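Local coordinates for attaching and effacing protein, pathogenesis factor (Escherichia coli, PDB 4E9L) that probably mediates bacterial adhesion to host surfaces as an intimin/invasin-family adhesin, of which this chain is a run of immunoglobulin-like extracellular domains, at residues A[161-165]-A[221-225]; A[332-338]-A[350-354]. All coordinates share one frame; numbering follows the deposited sequence.

Contact 1 of 2, residues A[161-165]-A[221-225]; sequences GTTAG and AHGNA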
# COMPACT_ATOMS: atom_id res chain seq x y z
N GLY A 161 -1.85 5.79 30.06
CA GLY A 161 -3.01 5.24 29.40
C GLY A 161 -2.55 4.45 28.18
O GLY A 161 -1.36 4.18 28.00
N THR A 162 -3.50 4.11 27.31
CA THR A 162 -3.23 3.29 26.12
C THR A 162 -3.03 4.10 24.83
O THR A 162 -2.92 3.49 23.77
CB THR A 162 -4.38 2.30 25.95
OG1 THR A 162 -5.59 3.05 25.85
CG2 THR A 162 -4.47 1.30 27.08
N THR A 163 -2.98 5.45 24.91
CA THR A 163 -2.80 6.31 23.73
C THR A 163 -1.33 6.67 23.57
O THR A 163 -0.76 7.26 24.50
CB THR A 163 -3.66 7.60 23.84
OG1 THR A 163 -5.02 7.22 24.04
CG2 THR A 163 -3.52 8.51 22.61
N ALA A 164 -0.75 6.39 22.39
CA ALA A 164 0.66 6.73 22.12
C ALA A 164 0.82 8.18 21.65
O ALA A 164 -0.13 8.80 21.18
CB ALA A 164 1.24 5.76 21.09
N GLY A 165 2.02 8.72 21.79
CA GLY A 165 2.27 10.09 21.38
C GLY A 165 3.00 10.92 22.41
O GLY A 165 3.60 10.37 23.34
N ALA A 221 -2.01 -3.48 19.83
CA ALA A 221 -3.31 -4.01 20.27
C ALA A 221 -4.38 -2.94 20.57
O ALA A 221 -5.57 -3.22 20.45
CB ALA A 221 -3.12 -4.93 21.48
N HIS A 222 -3.96 -1.71 20.95
CA HIS A 222 -4.86 -0.60 21.26
C HIS A 222 -5.20 0.23 20.03
O HIS A 222 -5.97 1.19 20.11
CB HIS A 222 -4.23 0.31 22.34
CG HIS A 222 -3.68 -0.45 23.50
ND1 HIS A 222 -2.31 -0.60 23.67
CD2 HIS A 222 -4.32 -1.17 24.45
CE1 HIS A 222 -2.17 -1.35 24.75
NE2 HIS A 222 -3.34 -1.71 25.26
N GLY A 223 -4.61 -0.11 18.90
CA GLY A 223 -4.83 0.64 17.68
C GLY A 223 -3.88 1.82 17.50
O GLY A 223 -4.12 2.66 16.64
N ASN A 224 -2.77 1.89 18.28
CA ASN A 224 -1.80 2.97 18.05
C ASN A 224 -0.99 2.64 16.81
O ASN A 224 -0.52 1.51 16.67
CB ASN A 224 -0.84 3.15 19.24
CG ASN A 224 -1.54 3.58 20.50
OD1 ASN A 224 -2.19 4.64 20.56
ND2 ASN A 224 -1.40 2.78 21.54
N ALA A 225 -0.77 3.64 15.95
CA ALA A 225 0.06 3.52 14.75
C ALA A 225 1.53 3.30 15.18
O ALA A 225 1.99 3.90 16.15
CB ALA A 225 -0.06 4.79 13.93
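One face of the His222 imidazole carries Thr162, whose CG2 sits 3.5 Å above the ring plane, displaced toward the CD2 and NE2 rim in a CH-pi contact. Thr162 CB adds to it over CG, and the two side chains cross at about a right angle. His222 CG lies beside its own backbone N (chi1 -47°), which stands the ring up against the threonine. The second flat group, the Asn224 carboxamide, grips the backbone of 161-165 with both polar atoms. Asn224 ND2 donates to Thr162 O at 2.8 Å, nearly straight (167°) and close to the amide plane. Asn224 OD1 accepts from Ala164 N at 2.9 Å, but this donor stands well above the carbonyl plane, off the lone-pair directions. Together the two bonds hold the rotation of the amide, while Ala164 CB packs on Asn224 CG at 3.6 Å. Within its own turn, Asn224 N is bonded to Asp220 OD1; Val105 touches Ala164, His222 and Asn224. This small surface contact joins loops of successive invasin domain 3 units, an end-to-end junction characteristic of the rod-like tandem immunoglobulin-type domains of intimin/invasin adhesins.

Contact 2 of 2, residues A[332-338]-A[350-354]; sequences KPDAPVF and SAGNW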
# COMPACT_ATOMS: atom_id res chain seq x y z
N LYS A 332 -12.16 -8.51 -25.32
CA LYS A 332 -12.76 -8.38 -26.64
C LYS A 332 -12.03 -7.44 -27.63
O LYS A 332 -11.93 -6.22 -27.42
CB LYS A 332 -14.27 -8.07 -26.56
CG LYS A 332 -15.11 -9.00 -27.45
CD LYS A 332 -15.17 -10.46 -26.95
CE LYS A 332 -16.28 -10.72 -25.96
NZ LYS A 332 -17.63 -10.57 -26.58
N PRO A 333 -11.61 -8.00 -28.78
CA PRO A 333 -10.95 -7.18 -29.81
C PRO A 333 -11.89 -6.15 -30.43
O PRO A 333 -13.11 -6.26 -30.31
CB PRO A 333 -10.49 -8.22 -30.84
CG PRO A 333 -10.51 -9.55 -30.09
CD PRO A 333 -11.68 -9.42 -29.19
N ASP A 334 -11.31 -5.13 -31.08
CA ASP A 334 -12.06 -4.08 -31.78
C ASP A 334 -12.35 -4.61 -33.20
O ASP A 334 -11.96 -5.73 -33.56
CB ASP A 334 -11.18 -2.80 -31.90
CG ASP A 334 -10.57 -2.27 -30.60
OD1 ASP A 334 -11.26 -2.30 -29.57
OD2 ASP A 334 -9.42 -1.76 -30.65
N ALA A 335 -13.00 -3.77 -34.03
CA ALA A 335 -13.24 -4.08 -35.43
C ALA A 335 -11.86 -4.12 -36.12
O ALA A 335 -11.00 -3.31 -35.77
CB ALA A 335 -14.11 -3.01 -36.07
N PRO A 336 -11.59 -5.09 -37.01
CA PRO A 336 -10.30 -5.08 -37.72
C PRO A 336 -10.22 -3.90 -38.71
O PRO A 336 -11.24 -3.29 -39.02
CB PRO A 336 -10.27 -6.41 -38.49
CG PRO A 336 -11.54 -7.12 -38.17
CD PRO A 336 -12.49 -6.12 -37.56
N VAL A 337 -9.02 -3.58 -39.16
CA VAL A 337 -8.75 -2.52 -40.15
C VAL A 337 -8.48 -3.23 -41.50
O VAL A 337 -7.74 -4.22 -41.55
CB VAL A 337 -7.55 -1.65 -39.68
CG1 VAL A 337 -7.00 -0.81 -40.82
CG2 VAL A 337 -7.94 -0.77 -38.49
N PHE A 338 -9.12 -2.77 -42.57
CA PHE A 338 -9.00 -3.35 -43.92
C PHE A 338 -8.32 -2.42 -44.89
O PHE A 338 -8.64 -1.23 -44.92
CB PHE A 338 -10.41 -3.71 -44.48
CG PHE A 338 -11.20 -4.63 -43.56
CD1 PHE A 338 -12.20 -4.12 -42.74
CD2 PHE A 338 -10.93 -5.99 -43.51
CE1 PHE A 338 -12.95 -4.97 -41.90
CE2 PHE A 338 -11.67 -6.83 -42.68
CZ PHE A 338 -12.65 -6.31 -41.86
N SER A 350 -16.69 -6.48 -43.66
CA SER A 350 -17.11 -6.16 -42.30
C SER A 350 -16.97 -7.41 -41.43
O SER A 350 -17.40 -8.47 -41.86
CB SER A 350 -18.59 -5.75 -42.32
OG SER A 350 -19.11 -5.46 -41.04
N ALA A 351 -16.43 -7.27 -40.22
CA ALA A 351 -16.36 -8.41 -39.30
C ALA A 351 -17.45 -8.25 -38.26
O ALA A 351 -17.72 -7.13 -37.83
CB ALA A 351 -14.99 -8.50 -38.63
N GLY A 352 -18.10 -9.35 -37.90
CA GLY A 352 -19.15 -9.32 -36.88
C GLY A 352 -18.53 -9.33 -35.49
O GLY A 352 -17.31 -9.22 -35.34
N ASN A 353 -19.37 -9.48 -34.45
CA ASN A 353 -18.91 -9.56 -33.05
C ASN A 353 -17.92 -10.69 -32.80
O ASN A 353 -18.03 -11.76 -33.40
CB ASN A 353 -20.09 -9.71 -32.10
CG ASN A 353 -21.00 -8.50 -32.03
OD1 ASN A 353 -20.57 -7.34 -31.95
ND2 ASN A 353 -22.28 -8.76 -32.02
N TRP A 354 -16.94 -10.45 -31.93
CA TRP A 354 -15.98 -11.47 -31.54
C TRP A 354 -16.57 -12.29 -30.38
O TRP A 354 -17.13 -11.71 -29.43
CB TRP A 354 -14.65 -10.82 -31.09
CG TRP A 354 -13.88 -10.16 -32.20
CD1 TRP A 354 -13.89 -8.84 -32.53
CD2 TRP A 354 -12.97 -10.80 -33.11
NE1 TRP A 354 -13.05 -8.61 -33.60
CE2 TRP A 354 -12.46 -9.80 -33.97
CE3 TRP A 354 -12.54 -12.14 -33.30
CZ2 TRP A 354 -11.56 -10.08 -35.00
CZ3 TRP A 354 -11.64 -12.42 -34.30
CH2 TRP A 354 -11.14 -11.40 -35.13
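Trp354 of 350-354 sends its side chain across to 332-338, led by CB 3.8 Å from Pro333 CD, with Lys332 CG a little farther off. CG, placed beside the backbone N (chi1 -69°), lies against Pro333 CD and CG; the two side chains cross at about a right angle. CD1 comes near Pro333 O. The pyrrole part of the indole takes Pro333 CB over one face, 3.8 Å from the five-membered ring centroid and only 12° off its normal, a CH-pi contact. At the ring edge Trp354 NE1 donates to Asp334 O at 3.1 Å; the bond is bent (139°), and the donor stands above the carbonyl plane. The indole N-H, buried with the rest of the residue, is thus satisfied by a backbone carbonyl. Farther out, Trp354 CZ2 meets Pro336 CG obliquely.

The segments lead into the two facing sheets of a beta sandwich of immunoglobulin type: 332-338 runs into strand 337-339, which pairs with 373-381, and 350-354 opens strand 350-358, an outer strand of the other sheet. Phe318 of strand 313-319, in the same sheet as 350-358, touches both Pro333 and Trp354, and Pro333 also touches Val381 of the other sheet, consistent with the indole lying between them.

Toward the strand start, Ala351 CB fits against the Pro336 ring, 3.6 Å from Pro336 CD, and the Phe338 ring approaches the backbone of Ser350 and Ala351 obliquely. At the other end Lys332, bent at chi2, chi3 and chi4, folds back along Trp354 in the opposite direction. Lys332 NZ donates to Trp354 O at 3.1 Å, nearly along the C=O axis. The Asp334 carboxylate is held elsewhere, OD2 accepting a hydrogen bond from Gly383 N.

From the N terminus, the modelled chain first completes the sandwich that contains 161-165. It then crosses into the next unit, where 221-225 follows strand 211-217; contact 1 closes a loop of 55 intervening residues and ties two consecutive domains together at their ends. The chain finishes that domain, enters the next and lays down strands 300-303 and 313-319 before contact 2 opens. There 332-338 and 350-354 close a much shorter loop of 11 residues, joining the two sheets within a single domain. The contacts are in series, neither nesting nor crossing. The centres of contact 1 and contact 2 lie about 59 Å apart, on opposite sides of the chain's centre, as befits an elongated molecule.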